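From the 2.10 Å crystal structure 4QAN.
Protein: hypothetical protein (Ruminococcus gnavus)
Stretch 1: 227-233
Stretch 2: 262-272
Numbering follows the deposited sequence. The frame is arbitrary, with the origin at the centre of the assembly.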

ATOM      1  N   GLN A 227     -20.419  10.297   0.440  1.00 27.01           N
ATOM      2  CA  GLN A 227     -19.272  11.083   0.866  1.00 28.09           C
ATOM      3  C   GLN A 227     -17.975  10.433   0.512  1.00 27.17           C
ATOM      4  O   GLN A 227     -16.994  11.129   0.332  1.00 27.28           O
ATOM      5  N   PHE A 228     -17.964   9.099   0.468  1.00 28.14           N
ATOM      6  CA  PHE A 228     -16.846   8.316  -0.065  1.00 26.93           C
ATOM      7  C   PHE A 228     -16.535   8.716  -1.513  1.00 25.39           C
ATOM      8  O   PHE A 228     -15.401   9.062  -1.841  1.00 26.03           O
ATOM      9  N   ILE A 229     -17.557   8.730  -2.364  1.00 25.31           N
ATOM     10  CA  ILE A 229     -17.394   9.199  -3.744  1.00 26.00           C
ATOM     11  C   ILE A 229     -17.011  10.683  -3.840  1.00 27.44           C
ATOM     12  O   ILE A 229     -16.244  11.067  -4.709  1.00 29.36           O
ATOM     13  N   TYR A 230     -17.508  11.513  -2.937  1.00 27.01           N
ATOM     14  CA  TYR A 230     -17.133  12.918  -2.925  1.00 27.03           C
ATOM     15  C   TYR A 230     -15.643  13.066  -2.607  1.00 28.29           C
ATOM     16  O   TYR A 230     -14.949  13.886  -3.221  1.00 29.13           O
ATOM     17  N   ALA A 231     -15.162  12.295  -1.640  1.00 26.00           N
ATOM     18  CA  ALA A 231     -13.725  12.253  -1.336  1.00 27.55           C
ATOM     19  C   ALA A 231     -12.858  11.913  -2.569  1.00 27.36           C
ATOM     20  O   ALA A 231     -11.822  12.548  -2.834  1.00 28.31           O
ATOM     21  N   ILE A 232     -13.296  10.912  -3.319  1.00 26.92           N
ATOM     22  CA  ILE A 232     -12.631  10.511  -4.562  1.00 27.14           C
ATOM     23  C   ILE A 232     -12.621  11.658  -5.580  1.00 28.90           C
ATOM     24  O   ILE A 232     -11.569  11.977  -6.158  1.00 29.92           O
ATOM     25  N   GLU A 233     -13.770  12.316  -5.740  1.00 30.42           N
ATOM     26  CA  GLU A 233     -13.903  13.460  -6.645  1.00 30.37           C
ATOM     27  C   GLU A 233     -12.940  14.586  -6.296  1.00 32.63           C
ATOM     28  O   GLU A 233     -12.422  15.251  -7.199  1.00 34.46           O
ATOM     29  N   GLU A 262      -5.061  -3.268   2.215  1.00 28.17           N
ATOM     30  CA  GLU A 262      -6.024  -4.042   1.403  1.00 34.91           C
ATOM     31  C   GLU A 262      -7.152  -3.167   0.854  1.00 31.90           C
ATOM     32  O   GLU A 262      -7.566  -3.310  -0.298  1.00 32.29           O
ATOM     33  N   TYR A 263      -7.692  -2.287   1.688  1.00 32.21           N
ATOM     34  CA  TYR A 263      -8.818  -1.485   1.215  1.00 34.16           C
ATOM     35  C   TYR A 263      -8.329  -0.514   0.136  1.00 31.33           C
ATOM     36  O   TYR A 263      -9.016  -0.299  -0.857  1.00 31.79           O
ATOM     37  N   ALA A 264      -7.131   0.035   0.331  1.00 25.01           N
ATOM     38  CA  ALA A 264      -6.498   0.869  -0.667  1.00 28.26           C
ATOM     39  C   ALA A 264      -6.399   0.145  -2.018  1.00 25.90           C
ATOM     40  O   ALA A 264      -6.630   0.743  -3.082  1.00 23.47           O
ATOM     41  N   LYS A 265      -6.013  -1.119  -1.958  1.00 24.23           N
ATOM     42  CA  LYS A 265      -5.956  -1.940  -3.138  1.00 26.67           C
ATOM     43  C   LYS A 265      -7.310  -2.084  -3.810  1.00 26.77           C
ATOM     44  O   LYS A 265      -7.374  -2.012  -5.044  1.00 26.55           O
ATOM     45  N   GLU A 266      -8.367  -2.313  -3.017  1.00 29.16           N
ATOM     46  CA  GLU A 266      -9.750  -2.451  -3.547  1.00 30.23           C
ATOM     47  C   GLU A 266     -10.229  -1.150  -4.173  1.00 29.45           C
ATOM     48  O   GLU A 266     -10.939  -1.153  -5.190  1.00 32.64           O
ATOM     49  N   LEU A 267      -9.884  -0.043  -3.527  1.00 27.15           N
ATOM     50  CA  LEU A 267     -10.245   1.283  -4.003  1.00 28.82           C
ATOM     51  C   LEU A 267      -9.541   1.556  -5.336  1.00 28.92           C
ATOM     52  O   LEU A 267     -10.200   1.827  -6.356  1.00 27.03           O
ATOM     53  N   LYS A 268      -8.219   1.426  -5.338  1.00 28.16           N
ATOM     54  CA  LYS A 268      -7.422   1.475  -6.571  1.00 27.60           C
ATOM     55  C   LYS A 268      -8.031   0.647  -7.689  1.00 30.18           C
ATOM     56  O   LYS A 268      -8.127   1.077  -8.845  1.00 26.55           O
ATOM     57  N   THR A 269      -8.462  -0.546  -7.324  1.00 31.18           N
ATOM     58  CA  THR A 269      -8.987  -1.468  -8.274  1.00 29.49           C
ATOM     59  C   THR A 269     -10.274  -0.911  -8.886  1.00 30.64           C
ATOM     60  O   THR A 269     -10.499  -1.027 -10.093  1.00 29.61           O
HETATM   61  N   MSE A 270     -11.088  -0.279  -8.050  1.00 31.34           N
HETATM   62  CA  MSE A 270     -12.329   0.346  -8.484  1.00 28.56           C
HETATM   63  C   MSE A 270     -12.019   1.484  -9.435  1.00 27.60           C
HETATM   64  O   MSE A 270     -12.597   1.567 -10.510  1.00 28.17           O
ATOM     65  N   LEU A 271     -11.098   2.364  -9.065  1.00 27.49           N
ATOM     66  CA  LEU A 271     -10.720   3.464  -9.944  1.00 27.26           C
ATOM     67  C   LEU A 271     -10.185   2.944 -11.286  1.00 28.54           C
ATOM     68  O   LEU A 271     -10.501   3.513 -12.344  1.00 28.64           O
ATOM     69  N   TYR A 272      -9.391   1.866 -11.254  1.00 27.71           N
ATOM     70  CA  TYR A 272      -8.843   1.298 -12.488  1.00 29.10           C
ATOM     71  C   TYR A 272      -9.993   0.783 -13.349  1.00 28.30           C
ATOM     72  O   TYR A 272      -9.932   0.837 -14.583  1.00 27.01           O
TER

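The most unusual feature of this contact is a buried phenol without a polar partner: the OH of Tyr263 lies 3.3 Å from CE1 of Phe228, and no hydrogen-bonding partner for it exists anywhere in the model. No hydrogen bond crosses between the two helices, which meet through side chains alone. Their axes come no closer than 13.0 Å and cross at -71°; side chains bridge the gap, and 258 Å² is buried over both sides.

From the first helix, Phe228 and Ile232, one turn apart, point toward the second. Phe228 (chi1 t, chi2 75°) reaches three residues: besides the Tyr263 hydroxyl, its CZ sits 3.9 Å from CD1 of Leu267 and its CE2 3.8 Å from CE of Met270. All three approach its ring obliquely, whereas Phe228 CE1 meets the Tyr263 ring at its edge, near the ring plane. CD1 of Ile232 (m, t) touches two neighbours, 3.5 Å from Leu267 CD1 and 3.4 Å from Met270 CE; its CG2 lies 3.8 Å from CD2 of Leu271. Ile229 (m, m) leaves its backbone sideways, but its end bends nearer, bringing CD1 to 4.1 Å from Met270 CE.

From the second helix, Tyr263 (t), Leu267 (t, p) and Met270 point toward the first. Met270, modelled as selenomethionine, is extended through chi1 and chi2 (t, t) and turns at chi3 (p), placing its terminal methyl among Phe228, Ile229 and Ile232. Leu271 (m, t) starts sideways and its end comes nearer.

Away from the contact, Thr269 OG1 donates to Lys265 O at 2.6 Å within its own helix, while Lys265 NZ, Glu266 OE1 and Lys268 NZ are hydrogen-bonded elsewhere in the structure.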

ATOM      1  CB  GLN A 227     -19.297  11.393   2.363  1.00 30.57           C
ATOM      2  CG  GLN A 227     -20.214  12.544   2.755  1.00 33.77           C
ATOM      3  CD  GLN A 227     -19.831  13.844   2.065  1.00 37.29           C
ATOM      4  OE1 GLN A 227     -20.573  14.335   1.224  1.00 33.81           O
ATOM      5  NE2 GLN A 227     -18.654  14.399   2.413  1.00 34.70           N
ATOM      6  CB  PHE A 228     -17.210   6.831   0.042  1.00 28.80           C
ATOM      7  CG  PHE A 228     -16.262   5.886  -0.665  1.00 30.07           C
ATOM      8  CD1 PHE A 228     -15.014   5.602  -0.135  1.00 30.43           C
ATOM      9  CD2 PHE A 228     -16.658   5.220  -1.816  1.00 29.44           C
ATOM     10  CE1 PHE A 228     -14.169   4.698  -0.759  1.00 30.77           C
ATOM     11  CE2 PHE A 228     -15.812   4.313  -2.438  1.00 31.82           C
ATOM     12  CZ  PHE A 228     -14.559   4.062  -1.907  1.00 29.14           C
ATOM     13  CB  ILE A 229     -18.649   8.865  -4.589  1.00 27.69           C
ATOM     14  CG1 ILE A 229     -18.817   7.332  -4.678  1.00 28.08           C
ATOM     15  CG2 ILE A 229     -18.591   9.506  -5.970  1.00 29.17           C
ATOM     16  CD1 ILE A 229     -17.628   6.570  -5.237  1.00 26.30           C
ATOM     17  CB  TYR A 230     -17.959  13.700  -1.898  1.00 27.53           C
ATOM     18  CG  TYR A 230     -17.580  15.178  -1.773  1.00 27.27           C
ATOM     19  CD1 TYR A 230     -17.863  16.076  -2.796  1.00 28.41           C
ATOM     20  CD2 TYR A 230     -16.933  15.667  -0.622  1.00 28.14           C
ATOM     21  CE1 TYR A 230     -17.520  17.420  -2.689  1.00 29.75           C
ATOM     22  CE2 TYR A 230     -16.582  17.010  -0.499  1.00 29.17           C
ATOM     23  CZ  TYR A 230     -16.881  17.884  -1.529  1.00 31.17           C
ATOM     24  OH  TYR A 230     -16.552  19.210  -1.422  1.00 31.53           O
ATOM     25  CB  ALA A 231     -13.461  11.255  -0.220  1.00 30.00           C
ATOM     26  CB  ILE A 232     -13.280   9.222  -5.127  1.00 26.11           C
ATOM     27  CG1 ILE A 232     -12.865   8.036  -4.228  1.00 26.98           C
ATOM     28  CG2 ILE A 232     -12.853   8.973  -6.571  1.00 27.96           C
ATOM     29  CD1 ILE A 232     -13.579   6.722  -4.471  1.00 27.05           C
ATOM     30  CB  GLU A 233     -15.330  14.002  -6.614  1.00 32.91           C
ATOM     31  CG  GLU A 233     -16.398  13.038  -7.124  1.00 31.29           C
ATOM     32  CD  GLU A 233     -17.801  13.478  -6.768  1.00 31.39           C
ATOM     33  OE1 GLU A 233     -17.938  14.425  -5.973  1.00 30.90           O
ATOM     34  OE2 GLU A 233     -18.776  12.880  -7.283  1.00 31.76           O
ATOM     35  CB  GLU A 262      -6.690  -5.162   2.227  1.00 38.89           C
ATOM     36  CG  GLU A 262      -5.804  -6.316   2.626  1.00 53.79           C
ATOM     37  CD  GLU A 262      -5.527  -7.278   1.481  1.00 76.57           C
ATOM     38  OE1 GLU A 262      -5.873  -6.964   0.316  1.00 78.15           O
ATOM     39  OE2 GLU A 262      -4.955  -8.359   1.751  1.00 98.31           O
ATOM     40  CB  TYR A 263      -9.540  -0.761   2.351  1.00 30.95           C
ATOM     41  CG  TYR A 263     -10.826  -0.100   1.890  1.00 34.58           C
ATOM     42  CD1 TYR A 263     -11.972  -0.858   1.647  1.00 38.25           C
ATOM     43  CD2 TYR A 263     -10.892   1.281   1.681  1.00 37.31           C
ATOM     44  CE1 TYR A 263     -13.145  -0.266   1.212  1.00 40.36           C
ATOM     45  CE2 TYR A 263     -12.063   1.889   1.256  1.00 42.49           C
ATOM     46  CZ  TYR A 263     -13.189   1.108   1.019  1.00 46.94           C
ATOM     47  OH  TYR A 263     -14.367   1.693   0.610  1.00 44.19           O
ATOM     48  CB  ALA A 264      -5.122   1.304  -0.206  1.00 26.47           C
ATOM     49  CB  LYS A 265      -5.400  -3.320  -2.816  1.00 28.18           C
ATOM     50  CG  LYS A 265      -5.050  -4.073  -4.078  1.00 28.91           C
ATOM     51  CD  LYS A 265      -4.408  -5.407  -3.810  1.00 34.82           C
ATOM     52  CE  LYS A 265      -4.079  -6.054  -5.146  1.00 35.75           C
ATOM     53  NZ  LYS A 265      -3.544  -7.409  -4.951  1.00 41.70           N
ATOM     54  CB  GLU A 266     -10.789  -2.765  -2.446  1.00 37.19           C
ATOM     55  CG  GLU A 266     -10.788  -4.138  -1.791  1.00 44.70           C
ATOM     56  CD  GLU A 266     -11.813  -4.241  -0.624  1.00 59.27           C
ATOM     57  OE1 GLU A 266     -13.071  -4.046  -0.799  1.00 35.56           O
ATOM     58  OE2 GLU A 266     -11.349  -4.540   0.504  1.00 69.20           O
ATOM     59  CB  LEU A 267      -9.900   2.334  -2.940  1.00 27.76           C
ATOM     60  CG  LEU A 267     -10.031   3.830  -3.260  1.00 34.16           C
ATOM     61  CD1 LEU A 267     -11.277   4.136  -4.064  1.00 33.91           C
ATOM     62  CD2 LEU A 267     -10.014   4.670  -1.985  1.00 34.20           C
ATOM     63  CB  LYS A 268      -6.013   0.954  -6.310  1.00 30.52           C
ATOM     64  CG  LYS A 268      -5.107   1.010  -7.537  1.00 30.01           C
ATOM     65  CD  LYS A 268      -3.788   0.296  -7.336  1.00 29.08           C
ATOM     66  CE  LYS A 268      -3.975  -1.200  -7.205  1.00 29.96           C
ATOM     67  NZ  LYS A 268      -2.713  -1.837  -6.739  1.00 34.37           N
ATOM     68  CB  THR A 269      -9.168  -2.840  -7.606  1.00 32.07           C
ATOM     69  OG1 THR A 269      -7.873  -3.328  -7.222  1.00 30.28           O
ATOM     70  CG2 THR A 269      -9.833  -3.828  -8.548  1.00 30.41           C
HETATM   71  CB  MSE A 270     -13.141   0.805  -7.269  1.00 25.68           C
HETATM   72  CG  MSE A 270     -14.421   1.477  -7.763  1.00 24.77           C
HETATM   73 SE   MSE A 270     -15.587   2.133  -6.335  0.75 20.48          SE
HETATM   74  CE  MSE A 270     -14.659   3.837  -5.990  1.00 21.46           C
ATOM     75  CB  LEU A 271      -9.676   4.369  -9.281  1.00 30.91           C
ATOM     76  CG  LEU A 271     -10.039   4.943  -7.912  1.00 32.65           C
ATOM     77  CD1 LEU A 271      -8.869   5.722  -7.362  1.00 32.76           C
ATOM     78  CD2 LEU A 271     -11.289   5.811  -7.966  1.00 33.70           C
ATOM     79  CB  TYR A 272      -7.840   0.177 -12.187  1.00 29.84           C
ATOM     80  CG  TYR A 272      -6.451   0.628 -11.717  1.00 27.89           C
ATOM     81  CD1 TYR A 272      -6.179   1.957 -11.356  1.00 27.88           C
ATOM     82  CD2 TYR A 272      -5.415  -0.286 -11.638  1.00 26.79           C
ATOM     83  CE1 TYR A 272      -4.916   2.331 -10.936  1.00 28.58           C
ATOM     84  CE2 TYR A 272      -4.156   0.079 -11.199  1.00 27.84           C
ATOM     85  CZ  TYR A 272      -3.912   1.380 -10.855  1.00 26.61           C
ATOM     86  OH  TYR A 272      -2.653   1.719 -10.442  1.00 28.47           O
TER